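Long-range contacts in vesicular integral-membrane protein VIP36 (Canis lupus familiaris, PDB 2E6V), which acts as a calcium-dependent lectin of the early secretory pathway, binding high-mannose glycans and taking part in the transport and sorting of the glycoproteins that carry them: residues 28-33 with 50-55; 111-116 with 127-132. One frame throughout, in Å; residues are numbered along the deposited sequence.

Contact 1 of 2, residues 28-33 with 50-55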
# COMPACT_ATOMS: atom_id res chain seq x y z
N ASP A 28 -12.60 8.66 -0.05
CA ASP A 28 -12.50 9.81 0.85
C ASP A 28 -11.05 10.03 1.29
O ASP A 28 -10.27 9.08 1.43
CB ASP A 28 -13.38 9.63 2.09
CG ASP A 28 -14.83 9.34 1.74
OD1 ASP A 28 -15.63 10.30 1.69
OD2 ASP A 28 -15.18 8.16 1.52
N PHE A 29 -10.73 11.31 1.49
CA PHE A 29 -9.41 11.76 1.87
C PHE A 29 -9.42 12.48 3.23
O PHE A 29 -10.46 12.89 3.72
CB PHE A 29 -8.80 12.66 0.77
CG PHE A 29 -9.67 13.81 0.33
CD1 PHE A 29 -9.72 15.00 1.06
CD2 PHE A 29 -10.40 13.73 -0.85
CE1 PHE A 29 -10.52 16.10 0.63
CE2 PHE A 29 -11.21 14.80 -1.27
CZ PHE A 29 -11.26 15.99 -0.53
N GLN A 30 -8.24 12.63 3.83
CA GLN A 30 -8.10 13.35 5.07
C GLN A 30 -6.65 13.81 5.21
O GLN A 30 -5.79 13.41 4.41
CB GLN A 30 -8.51 12.48 6.26
CG GLN A 30 -7.45 11.51 6.76
CD GLN A 30 -7.99 10.55 7.79
OE1 GLN A 30 -8.74 10.93 8.70
NE2 GLN A 30 -7.61 9.27 7.65
N GLY A 31 -6.38 14.64 6.22
CA GLY A 31 -5.06 15.18 6.43
C GLY A 31 -4.64 16.11 5.31
O GLY A 31 -5.43 16.92 4.85
N SER A 32 -3.40 15.97 4.85
CA SER A 32 -2.81 16.96 3.96
C SER A 32 -3.28 16.77 2.54
O SER A 32 -3.06 17.63 1.71
CB SER A 32 -1.26 16.94 4.04
OG SER A 32 -0.75 15.60 4.10
N THR A 33 -3.95 15.64 2.28
CA THR A 33 -4.36 15.25 0.92
C THR A 33 -5.14 16.28 0.11
O THR A 33 -6.11 16.83 0.59
CB THR A 33 -5.16 13.94 0.96
OG1 THR A 33 -4.39 12.94 1.64
CG2 THR A 33 -5.49 13.45 -0.47
N GLU A 50 0.69 14.50 7.03
CA GLU A 50 0.04 13.20 7.01
C GLU A 50 -1.22 13.31 6.19
O GLU A 50 -2.00 14.27 6.31
CB GLU A 50 -0.26 12.66 8.42
CG GLU A 50 1.04 12.21 9.14
CD GLU A 50 0.86 11.52 10.50
OE1 GLU A 50 -0.15 11.79 11.21
OE2 GLU A 50 1.76 10.71 10.87
N GLY A 51 -1.40 12.35 5.30
CA GLY A 51 -2.54 12.43 4.42
C GLY A 51 -2.87 11.08 3.89
O GLY A 51 -2.00 10.24 3.72
N SER A 52 -4.14 10.88 3.63
CA SER A 52 -4.55 9.61 3.15
C SER A 52 -5.82 9.68 2.31
O SER A 52 -6.53 10.71 2.30
CB SER A 52 -4.70 8.65 4.33
OG SER A 52 -5.77 9.01 5.18
N ILE A 53 -6.06 8.61 1.56
CA ILE A 53 -7.21 8.51 0.69
C ILE A 53 -7.71 7.09 0.86
O ILE A 53 -6.91 6.15 0.91
CB ILE A 53 -6.83 8.85 -0.82
CG1 ILE A 53 -8.09 8.89 -1.70
CG2 ILE A 53 -5.83 7.85 -1.38
CD1 ILE A 53 -8.06 9.95 -2.84
N TRP A 54 -9.02 6.91 0.98
CA TRP A 54 -9.52 5.59 1.34
C TRP A 54 -10.75 5.22 0.58
O TRP A 54 -11.66 6.03 0.49
CB TRP A 54 -9.85 5.55 2.82
CG TRP A 54 -8.69 5.39 3.72
CD1 TRP A 54 -8.00 6.38 4.36
CD2 TRP A 54 -8.10 4.16 4.12
NE1 TRP A 54 -7.01 5.83 5.14
CE2 TRP A 54 -7.05 4.47 5.01
CE3 TRP A 54 -8.37 2.81 3.82
CZ2 TRP A 54 -6.26 3.49 5.59
CZ3 TRP A 54 -7.60 1.85 4.38
CH2 TRP A 54 -6.54 2.18 5.26
N ASN A 55 -10.75 4.00 0.04
CA ASN A 55 -11.88 3.46 -0.73
C ASN A 55 -13.08 3.33 0.20
O ASN A 55 -12.95 2.94 1.38
CB ASN A 55 -11.48 2.11 -1.36
CG ASN A 55 -12.40 1.66 -2.51
OD1 ASN A 55 -12.40 0.48 -2.89
ND2 ASN A 55 -13.16 2.60 -3.07
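Asp-28 opens the antiparallel ladder opposite Trp-54: its N gives a hydrogen bond to Trp-54 O (2.8 Å), and Trp-54 N returns one to Asp-28 O. The Asp-28 carboxylate forms a salt bridge with Arg-93 and a hydrogen bond with His-56. Phe-29 faces Ile-53 in a non-hydrogen-bonded pair. Its CG sits between its own N and carbonyl carbon (chi1 53°), which turns the ring off the neighbouring strand; CB, set by the backbone, lies 3.4 Å from Ser-52 O. Gln-30 and Ser-52 form the next hydrogen-bonded pair, with Ser-52 N reaching Gln-30 O at 3.1 Å from above the carbonyl plane. On the face that also carries Asp-28 and Trp-54, the Gln-30 chain passes Ser-52, CG lying 3.4 Å from OG. Gly-31, at positive phi, meets Gly-51 within a type II' turn from Gln-30 to Thr-33. Beyond it Ser-32 N bonds to Glu-50 O, while Ser-32 OG turns to Leu-42 O. Thr-33 points back at the partner strand, its OG1 3.2 Å from Ser-52 O and 3.1 Å from Gln-30 O. Between these two segments, then, backbone hydrogen bonds do most of the joining of the edge strand to the sheet of the lumenal L-type lectin domain.

Contact 2 of 2, residues 111-116 with 127-132. With CA (calcium ion), chain H; MAN (alpha-D-mannopyranose), chain F; BMA (beta-D-mannopyranose), chain B.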
# COMPACT_ATOMS: atom_id res chain seq x y z
N ILE A 111 1.62 -2.47 2.66
CA ILE A 111 2.78 -2.48 1.80
C ILE A 111 3.44 -1.13 1.99
O ILE A 111 2.85 -0.12 1.65
CB ILE A 111 2.40 -2.66 0.32
CG1 ILE A 111 1.62 -3.95 0.10
CG2 ILE A 111 3.65 -2.64 -0.61
CD1 ILE A 111 0.19 -3.69 -0.32
N PHE A 112 4.65 -1.11 2.54
CA PHE A 112 5.32 0.12 2.89
C PHE A 112 6.34 0.46 1.84
O PHE A 112 7.22 -0.37 1.54
CB PHE A 112 6.05 -0.00 4.22
CG PHE A 112 5.16 -0.31 5.38
CD1 PHE A 112 4.03 0.47 5.64
CD2 PHE A 112 5.46 -1.36 6.23
CE1 PHE A 112 3.23 0.18 6.71
CE2 PHE A 112 4.65 -1.66 7.31
CZ PHE A 112 3.54 -0.91 7.54
N LEU A 113 6.23 1.66 1.29
CA LEU A 113 7.25 2.22 0.39
C LEU A 113 8.06 3.24 1.21
O LEU A 113 7.73 4.44 1.29
CB LEU A 113 6.59 2.86 -0.82
CG LEU A 113 5.94 1.90 -1.85
CD1 LEU A 113 4.98 0.87 -1.27
CD2 LEU A 113 5.22 2.64 -2.96
N ASP A 114 9.09 2.72 1.88
CA ASP A 114 9.82 3.48 2.89
C ASP A 114 10.99 4.13 2.17
O ASP A 114 11.79 3.44 1.53
CB ASP A 114 10.34 2.50 3.95
CG ASP A 114 10.88 3.18 5.22
OD1 ASP A 114 11.03 2.45 6.22
OD2 ASP A 114 11.17 4.41 5.26
N THR A 115 11.09 5.46 2.26
CA THR A 115 12.21 6.14 1.63
C THR A 115 13.35 6.59 2.59
O THR A 115 14.42 7.01 2.14
CB THR A 115 11.75 7.34 0.79
OG1 THR A 115 10.99 8.24 1.62
CG2 THR A 115 10.91 6.91 -0.40
N TYR A 116 13.12 6.52 3.91
CA TYR A 116 14.10 7.03 4.86
C TYR A 116 14.52 6.00 5.88
O TYR A 116 13.68 5.43 6.58
CB TYR A 116 13.66 8.35 5.53
CG TYR A 116 14.66 8.86 6.54
CD1 TYR A 116 15.87 9.45 6.14
CD2 TYR A 116 14.42 8.71 7.93
CE1 TYR A 116 16.82 9.88 7.09
CE2 TYR A 116 15.33 9.14 8.87
CZ TYR A 116 16.54 9.72 8.46
OH TYR A 116 17.44 10.14 9.42
N PRO A 127 15.31 3.34 -1.30
CA PRO A 127 14.02 3.02 -0.71
C PRO A 127 13.82 1.53 -0.65
O PRO A 127 14.36 0.78 -1.49
CB PRO A 127 13.02 3.64 -1.68
CG PRO A 127 13.80 4.65 -2.49
CD PRO A 127 15.17 4.10 -2.56
N TYR A 128 13.04 1.11 0.33
CA TYR A 128 12.80 -0.29 0.61
C TYR A 128 11.30 -0.53 0.64
O TYR A 128 10.55 0.21 1.27
CB TYR A 128 13.44 -0.64 1.97
CG TYR A 128 13.61 -2.11 2.21
CD1 TYR A 128 14.69 -2.82 1.65
CD2 TYR A 128 12.70 -2.82 2.98
CE1 TYR A 128 14.86 -4.21 1.88
CE2 TYR A 128 12.85 -4.20 3.22
CZ TYR A 128 13.92 -4.90 2.66
OH TYR A 128 14.04 -6.28 2.89
N ILE A 129 10.86 -1.58 -0.03
CA ILE A 129 9.48 -2.00 -0.02
C ILE A 129 9.34 -3.26 0.82
O ILE A 129 10.14 -4.18 0.68
CB ILE A 129 9.00 -2.29 -1.43
CG1 ILE A 129 9.12 -1.02 -2.29
CG2 ILE A 129 7.56 -2.87 -1.41
CD1 ILE A 129 8.46 -1.11 -3.59
N SER A 130 8.33 -3.30 1.68
CA SER A 130 8.09 -4.47 2.53
C SER A 130 6.61 -4.65 2.83
O SER A 130 5.81 -3.70 2.69
CB SER A 130 8.84 -4.30 3.83
OG SER A 130 8.42 -3.12 4.45
N VAL A 131 6.24 -5.86 3.23
CA VAL A 131 4.86 -6.15 3.62
C VAL A 131 4.75 -6.59 5.06
O VAL A 131 5.65 -7.23 5.58
CB VAL A 131 4.19 -7.19 2.72
CG1 VAL A 131 3.99 -6.57 1.32
CG2 VAL A 131 5.04 -8.47 2.64
N MET A 132 3.64 -6.24 5.68
CA MET A 132 3.38 -6.51 7.06
C MET A 132 1.91 -6.89 7.16
O MET A 132 1.04 -6.22 6.58
CB MET A 132 3.66 -5.26 7.90
CG MET A 132 3.46 -5.43 9.36
SD MET A 132 3.63 -3.92 10.35
CE MET A 132 2.91 -4.50 11.89
CA CA H . 11.87 4.56 7.55
C1 MAN F . 15.40 12.66 12.14
C2 MAN F . 14.39 12.90 13.25
C3 MAN F . 15.05 12.36 14.53
C4 MAN F . 15.34 10.86 14.41
C5 MAN F . 16.13 10.56 13.11
C6 MAN F . 16.15 9.07 12.76
O2 MAN F . 13.24 12.11 12.95
O3 MAN F . 14.21 12.60 15.63
O4 MAN F . 16.05 10.40 15.55
O5 MAN F . 15.59 11.25 12.00
O6 MAN F . 17.35 8.74 12.06
C1 BMA B . 19.60 13.03 10.02
C2 BMA B . 18.73 12.70 11.25
C3 BMA B . 17.35 13.40 11.16
C4 BMA B . 17.49 14.85 10.74
C5 BMA B . 18.20 14.87 9.40
C6 BMA B . 18.20 16.28 8.79
O1 BMA B . 20.96 12.69 10.21
O2 BMA B . 19.41 13.00 12.46
O3 BMA B . 16.63 13.35 12.38
O4 BMA B . 16.24 15.49 10.69
O5 BMA B . 19.52 14.41 9.66
O6 BMA B . 19.51 16.74 8.53
O HOH W 1 10.64 6.28 6.87
O HOH W 2 10.18 4.05 9.16
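Phe-112 and Met-132 meet on one face of the strand pair in a Met-aromatic contact. Met-132 SD lies at the ring edge, 5.2 Å from the centroid and 88° off the ring normal, while its CB reaches Phe-112 CE2 at 3.8 Å. The methionine chain is extended, CG lying opposite its own N (chi1 -179°), and this carries the sulfur to the rim of the ring. Ser-130 OG approaches another part of that edge, near CD2. On the face of Ile-111, Ile-129 and Val-131 the branched chains run alongside one another: Ile-111 CG1 touches Val-131 CG1 (3.7 Å) and its CG2 touches Ile-129 CG2. Backbone bonds pair Phe-112 with Ser-130 and Asp-114 with Tyr-128. Asp-114 turns its carboxylate away from the second strand to chelate calcium through both oxygens, OD2 at 2.4 Å. OD2 also accepts from Tyr-116 N at 3.2 Å, an Asx turn, and Tyr-116 O binds the same ion. Asn-118, Asp-145 and two waters complete the site. The Tyr-116 ring reaches outward, its OH hydrogen-bonded to mannose O6 (3.0 Å). The strand pair thus runs into a calcium site, and the ion, gripping a side chain and a carbonyl two residues apart, probably holds the backbone beside the tyrosine that meets the glycan.

How the contacts relate
From the N terminus the chain runs up strand 27-31 and through the short strands 34-35 and 40-43, which belong to the other sheet of the sandwich, then returns on strand 49-55, where contact 1 closes this loop. Contact 2 opens later: strand 109-114 leads into the calcium loop, which contains no regular secondary structure, and strand 128-135 closes it. The two loops follow in series, neither nested nor crossed. Both contacts lie in the same seven-stranded antiparallel sheet, contact 1 at its outer edge and contact 2 towards the other side, with strands 204-211 and 84-90 between them. Their centres are 19 Å apart, and they do not touch.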